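Long-range contacts in glutaminase 1 (Escherichia coli, PDB 1U60), which hydrolyses L-glutamine to L-glutamate and ammonium, as a homotetrameric enzyme of the glutaminase family: residues 140-145 against 223-228; 152-157 against 197-202. All coordinates share one frame; numbering follows the deposited sequence.

Contact 1 of 2, residues 140-145 against 223-228; sequences LHIQQQ and KRVLQA
Apolar contacts join the last turns of helix 132-147 to the chain leaving strand 223-224, with Val225 as the central piece. Its branched side chain spreads two methyls over the backbone end of Gln145. CG1, anti to the backbone N, comes to 3.7 Å from Gln145 CB, while CG2, anti to its own carbonyl carbon, lies 3.7 Å from Gln145 O. That oxygen also accepts a hydrogen bond from Asn218 ND2, so the methyl rests against an oxygen already engaged. Ile142, one helical turn earlier, extends its CG1 arm so that CD1 meets Leu226 CD2 at 3.9 Å, the two side chains crossing at about a right angle. Both are buried, and Leu75, Ala74 and Leu146 add to their hydrophobic surroundings.

Strands 217-218 and 223-224 form a small antiparallel hairpin between helices 202-213 and 231-241, and this contact lays its exit against helix 132-147, away from the annotated substrate residues.

Polar groups gather on the more exposed side. Gln145 is extended as far as CD, with its CG 3.7 Å above the His141 ring plane, toward the rim. Its NE2 stands 4.0 Å from Lys223 NZ; two donors facing each other make no bond, and the long flexible lysine suits such a surface position. Lys223 NZ lies 5.4 Å from His141 NE2, and its ammonium would probably disfavour protonation of the histidine. Within the turn, Arg224 NH1 bonds to Leu226 O at 2.9 Å, almost along the C=O axis (162°), and also to Gly215 O, bridging the turn to the start of the hairpin.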
loop_
_atom_site.group_PDB
_atom_site.type_symbol
_atom_site.label_atom_id
_atom_site.label_comp_id
_atom_site.label_asym_id
_atom_site.label_seq_id
_atom_site.Cartn_x
_atom_site.Cartn_y
_atom_site.Cartn_z
ATOM N N LEU A 140 -1.938 3.853 -27.200
ATOM C CA LEU A 140 -3.354 3.985 -27.569
ATOM C C LEU A 140 -3.986 2.592 -27.708
ATOM O O LEU A 140 -5.076 2.357 -27.234
ATOM C CB LEU A 140 -3.516 4.805 -28.847
ATOM C CG LEU A 140 -4.943 4.934 -29.360
ATOM C CD1 LEU A 140 -5.828 5.600 -28.309
ATOM C CD2 LEU A 140 -4.963 5.722 -30.677
ATOM N N HIS A 141 -3.258 1.663 -28.325
ATOM C CA HIS A 141 -3.769 0.316 -28.559
ATOM C C HIS A 141 -4.011 -0.417 -27.242
ATOM O O HIS A 141 -5.040 -1.043 -27.075
ATOM C CB HIS A 141 -2.792 -0.449 -29.452
ATOM C CG HIS A 141 -3.282 -1.790 -29.858
ATOM N ND1 HIS A 141 -4.304 -1.959 -30.769
ATOM C CD2 HIS A 141 -2.918 -3.030 -29.455
ATOM C CE1 HIS A 141 -4.519 -3.254 -30.935
ATOM N NE2 HIS A 141 -3.702 -3.921 -30.140
ATOM N N ILE A 142 -3.072 -0.343 -26.309
ATOM C CA ILE A 142 -3.315 -1.013 -25.031
ATOM C C ILE A 142 -4.473 -0.417 -24.250
ATOM O O ILE A 142 -5.256 -1.170 -23.620
ATOM C CB ILE A 142 -2.056 -1.184 -24.180
ATOM C CG1 ILE A 142 -2.278 -2.392 -23.273
ATOM C CG2 ILE A 142 -1.693 0.074 -23.389
ATOM C CD1 ILE A 142 -1.060 -2.731 -22.431
ATOM N N GLN A 143 -4.643 0.915 -24.298
ATOM C CA GLN A 143 -5.835 1.533 -23.680
ATOM C C GLN A 143 -7.128 0.949 -24.290
ATOM O O GLN A 143 -8.036 0.585 -23.594
ATOM C CB GLN A 143 -5.849 3.067 -23.829
ATOM C CG GLN A 143 -4.785 3.845 -23.156
ATOM C CD GLN A 143 -5.031 5.340 -23.227
ATOM O OE1 GLN A 143 -6.092 5.800 -23.692
ATOM N NE2 GLN A 143 -4.039 6.114 -22.809
ATOM N N GLN A 144 -7.180 0.837 -25.620
ATOM C CA GLN A 144 -8.333 0.258 -26.276
ATOM C C GLN A 144 -8.528 -1.222 -25.933
ATOM O O GLN A 144 -9.667 -1.679 -25.704
ATOM C CB GLN A 144 -8.242 0.466 -27.798
ATOM C CG GLN A 144 -8.268 1.950 -28.226
ATOM C CD GLN A 144 -7.893 2.177 -29.689
ATOM O OE1 GLN A 144 -7.231 1.327 -30.327
ATOM N NE2 GLN A 144 -8.245 3.371 -30.212
ATOM N N GLN A 145 -7.432 -1.973 -25.830
ATOM C CA GLN A 145 -7.513 -3.369 -25.456
ATOM C C GLN A 145 -8.020 -3.569 -24.038
ATOM O O GLN A 145 -8.772 -4.485 -23.789
ATOM C CB GLN A 145 -6.152 -4.026 -25.572
ATOM C CG GLN A 145 -5.668 -4.236 -26.962
ATOM C CD GLN A 145 -4.265 -4.892 -26.964
ATOM O OE1 GLN A 145 -3.274 -4.290 -26.485
ATOM N NE2 GLN A 145 -4.178 -6.091 -27.524
ATOM N N LYS A 223 -10.518 -11.605 -24.613
ATOM C CA LYS A 223 -9.165 -11.532 -25.170
ATOM C C LYS A 223 -8.154 -11.338 -24.052
ATOM O O LYS A 223 -8.326 -10.433 -23.214
ATOM C CB LYS A 223 -9.033 -10.365 -26.124
ATOM C CG LYS A 223 -7.705 -10.334 -26.921
ATOM C CD LYS A 223 -7.879 -9.597 -28.264
ATOM C CE LYS A 223 -6.695 -9.870 -29.168
ATOM N NZ LYS A 223 -6.220 -8.650 -29.897
ATOM N N ARG A 224 -7.096 -12.152 -24.057
ATOM C CA ARG A 224 -6.006 -11.953 -23.114
ATOM C C ARG A 224 -5.146 -10.811 -23.585
ATOM O O ARG A 224 -4.574 -10.879 -24.663
ATOM C CB ARG A 224 -5.122 -13.193 -22.909
ATOM C CG ARG A 224 -3.973 -12.850 -21.943
ATOM C CD ARG A 224 -3.187 -14.006 -21.390
ATOM N NE ARG A 224 -4.013 -14.886 -20.616
ATOM C CZ ARG A 224 -4.355 -14.665 -19.369
ATOM N NH1 ARG A 224 -3.978 -13.545 -18.736
ATOM N NH2 ARG A 224 -5.131 -15.507 -18.734
ATOM N N VAL A 225 -5.089 -9.736 -22.800
ATOM C CA VAL A 225 -4.315 -8.538 -23.102
ATOM C C VAL A 225 -3.007 -8.549 -22.324
ATOM O O VAL A 225 -2.011 -8.122 -22.831
ATOM C CB VAL A 225 -5.109 -7.268 -22.701
ATOM C CG1 VAL A 225 -4.361 -5.988 -22.979
ATOM C CG2 VAL A 225 -6.412 -7.253 -23.353
ATOM N N LEU A 226 -3.040 -8.962 -21.053
ATOM C CA LEU A 226 -1.856 -9.003 -20.213
ATOM C C LEU A 226 -1.547 -10.420 -19.706
ATOM O O LEU A 226 -2.459 -11.202 -19.528
ATOM C CB LEU A 226 -2.071 -8.106 -18.994
ATOM C CG LEU A 226 -2.598 -6.699 -19.272
ATOM C CD1 LEU A 226 -2.850 -5.979 -17.920
ATOM C CD2 LEU A 226 -1.627 -5.877 -20.157
ATOM N N GLN A 227 -0.293 -10.688 -19.365
ATOM C CA GLN A 227 0.039 -11.919 -18.702
ATOM C C GLN A 227 -0.488 -11.857 -17.294
ATOM O O GLN A 227 -0.294 -10.848 -16.628
ATOM C CB GLN A 227 1.540 -12.134 -18.651
ATOM C CG GLN A 227 2.158 -12.286 -20.017
ATOM C CD GLN A 227 3.668 -12.132 -19.957
ATOM O OE1 GLN A 227 4.225 -11.104 -20.401
ATOM N NE2 GLN A 227 4.318 -13.109 -19.358
ATOM N N ALA A 228 -1.115 -12.926 -16.845
ATOM C CA ALA A 228 -1.631 -12.992 -15.490
ATOM C C ALA A 228 -0.594 -12.612 -14.428
ATOM O O ALA A 228 -0.923 -11.932 -13.432
ATOM C CB ALA A 228 -2.200 -14.379 -15.225
#

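Contact 2 of 2, residues 152-157 against 197-202; sequences ALSDEV and STLLNT. With EDO (1,2-ethanediol), chain I.
A short antiparallel strand pairing, at one edge of a three-stranded sheet, brings 152-153 alongside 198-200 just before helix 155-162 begins. Leu153 and Thr198 form a non-hydrogen-bonded pair with their CA atoms only 3.9 Å apart, and the bonds fall on either side of it. Leu199 N reaches Ala152 O at 3.1 Å from above the carbonyl plane (28° out of it). Ser154 N meets Ser197 O at 3.0 Å, in the carbonyl plane. A water, accepting weakly from Ala152 N and donating to Leu199 O, extends the link.

Ser154 also serves as N-cap. With OG anti to its backbone N (chi1 174°), it accepts from Val157 N at 3.1 Å, a role suited to a small hydroxyl residue, and its CB packs against Leu199 CG. Val157 turns CG1 onto Ser197, 3.7 Å from its CB; the small serine leaves room for this methyl and for Leu153 CD1, while its OG bonds to Thr193 O. Asn201, N-cap of helix 202-213, uses OD1 for Glu204 N and ND2 for an ethanediol, probably from the crystallisation liquor, whose O2 lies 3.0 Å from ND2.

Strand 198-200 is the middle one, bonded through Thr198 and Leu200 to Leu64 and Phe62. Trp136 and Leu140 of helix 132-147 cover Thr198, and Ser197 touches Glu161 of helix 155-162, a predicted substrate-binding residue.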
loop_
_atom_site.group_PDB
_atom_site.type_symbol
_atom_site.label_atom_id
_atom_site.label_comp_id
_atom_site.label_asym_id
_atom_site.label_seq_id
_atom_site.Cartn_x
_atom_site.Cartn_y
_atom_site.Cartn_z
ATOM N N ALA A 152 -10.351 6.954 -27.484
ATOM C CA ALA A 152 -9.700 7.704 -28.549
ATOM C C ALA A 152 -9.248 9.079 -28.083
ATOM O O ALA A 152 -9.833 9.654 -27.188
ATOM C CB ALA A 152 -10.655 7.833 -29.748
ATOM N N LEU A 153 -8.168 9.565 -28.671
ATOM C CA LEU A 153 -7.624 10.884 -28.345
ATOM C C LEU A 153 -8.675 11.982 -28.669
ATOM O O LEU A 153 -9.312 11.964 -29.725
ATOM C CB LEU A 153 -6.322 11.098 -29.141
ATOM C CG LEU A 153 -5.540 12.373 -28.830
ATOM C CD1 LEU A 153 -4.684 12.195 -27.702
ATOM C CD2 LEU A 153 -4.691 12.730 -30.021
ATOM N N SER A 154 -8.892 12.875 -27.698
ATOM C CA SER A 154 -9.547 14.165 -27.899
ATOM C C SER A 154 -8.542 15.201 -28.406
ATOM O O SER A 154 -7.677 15.648 -27.643
ATOM C CB SER A 154 -10.143 14.696 -26.603
ATOM O OG SER A 154 -10.662 16.015 -26.766
ATOM N N ASP A 155 -8.735 15.661 -29.655
ATOM C CA ASP A 155 -7.883 16.728 -30.192
ATOM C C ASP A 155 -7.907 17.962 -29.345
ATOM O O ASP A 155 -6.876 18.590 -29.145
ATOM C CB ASP A 155 -8.279 17.121 -31.625
ATOM C CG ASP A 155 -8.010 16.018 -32.639
ATOM O OD1 ASP A 155 -7.249 15.049 -32.348
ATOM O OD2 ASP A 155 -8.565 16.025 -33.738
ATOM N N GLU A 156 -9.093 18.352 -28.876
ATOM C CA GLU A 156 -9.244 19.536 -28.055
ATOM C C GLU A 156 -8.474 19.404 -26.752
ATOM O O GLU A 156 -7.708 20.314 -26.383
ATOM C CB GLU A 156 -10.708 19.841 -27.755
ATOM C CG GLU A 156 -10.836 21.103 -26.905
ATOM C CD GLU A 156 -12.262 21.549 -26.651
ATOM O OE1 GLU A 156 -13.216 20.839 -27.034
ATOM O OE2 GLU A 156 -12.376 22.595 -25.983
ATOM N N VAL A 157 -8.638 18.269 -26.066
ATOM C CA VAL A 157 -7.936 18.089 -24.776
ATOM C C VAL A 157 -6.434 18.055 -25.009
ATOM O O VAL A 157 -5.683 18.698 -24.274
ATOM C CB VAL A 157 -8.362 16.815 -24.059
ATOM C CG1 VAL A 157 -7.483 16.542 -22.822
ATOM C CG2 VAL A 157 -9.828 16.914 -23.669
ATOM N N SER A 197 -5.004 12.312 -22.704
ATOM C CA SER A 197 -5.957 13.101 -23.455
ATOM C C SER A 197 -6.972 12.264 -24.217
ATOM O O SER A 197 -7.723 12.807 -24.983
ATOM C CB SER A 197 -5.222 14.086 -24.412
ATOM O OG SER A 197 -4.375 14.974 -23.681
ATOM N N THR A 198 -7.051 10.965 -23.970
ATOM C CA THR A 198 -8.142 10.151 -24.509
ATOM C C THR A 198 -9.394 10.281 -23.631
ATOM O O THR A 198 -9.310 10.714 -22.477
ATOM C CB THR A 198 -7.684 8.696 -24.597
ATOM O OG1 THR A 198 -7.325 8.260 -23.280
ATOM C CG2 THR A 198 -6.470 8.535 -25.489
ATOM N N LEU A 199 -10.536 9.923 -24.203
ATOM C CA LEU A 199 -11.811 9.956 -23.517
ATOM C C LEU A 199 -12.397 8.564 -23.353
ATOM O O LEU A 199 -12.300 7.731 -24.260
ATOM C CB LEU A 199 -12.804 10.782 -24.323
ATOM C CG LEU A 199 -12.401 12.225 -24.687
ATOM C CD1 LEU A 199 -13.578 12.947 -25.334
ATOM C CD2 LEU A 199 -11.982 13.022 -23.478
ATOM N N LEU A 200 -12.920 8.278 -22.158
ATOM C CA LEU A 200 -13.645 7.039 -21.933
ATOM C C LEU A 200 -14.819 7.251 -20.990
ATOM O O LEU A 200 -14.857 8.247 -20.259
ATOM C CB LEU A 200 -12.709 5.962 -21.388
ATOM C CG LEU A 200 -12.430 5.957 -19.887
ATOM C CD1 LEU A 200 -11.593 4.706 -19.589
ATOM C CD2 LEU A 200 -11.782 7.300 -19.359
ATOM N N ASN A 201 -15.789 6.327 -20.985
ATOM C CA ASN A 201 -16.913 6.442 -20.090
ATOM C C ASN A 201 -16.756 5.540 -18.878
ATOM O O ASN A 201 -15.746 4.829 -18.729
ATOM C CB ASN A 201 -18.256 6.223 -20.775
ATOM C CG ASN A 201 -18.405 4.896 -21.371
ATOM O OD1 ASN A 201 -17.962 3.874 -20.813
ATOM N ND2 ASN A 201 -19.071 4.853 -22.558
ATOM N N THR A 202 -17.729 5.570 -18.012
ATOM C CA THR A 202 -17.580 4.871 -16.738
ATOM C C THR A 202 -17.565 3.350 -16.939
ATOM O O THR A 202 -16.903 2.629 -16.177
ATOM C CB THR A 202 -18.662 5.306 -15.793
ATOM O OG1 THR A 202 -18.493 6.712 -15.518
ATOM C CG2 THR A 202 -18.549 4.639 -14.402
HETATM C C1 EDO I . -21.949 1.808 -22.867
HETATM O O1 EDO I . -22.250 3.121 -22.313
HETATM C C2 EDO I . -20.446 1.539 -22.939
HETATM O O2 EDO I . -19.737 2.261 -23.964
HETATM O O HOH W 1 -13.307 8.086 -26.697
#

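Along the chain the order is 140-145, 152-157, 197-202, 223-228, so contact 2 is made by chain lying wholly between the two partners of contact 1. Their centres are 18 Å apart, yet helix 132-147 serves both: one side takes the exit of hairpin 217-224, while another faces strand 198-200. There Gln143 OE1 and Thr198 OG1 lie 2.8 Å apart, a probable hydrogen bond. The helix runs almost directly into strand 152-153, and helix 202-213 leads from contact 2 toward the hairpin. Helix 132-147 thus links the hairpin to the small sheet bordering the predicted substrate site, all within one glutaminase family region of the beta-lactamase clan.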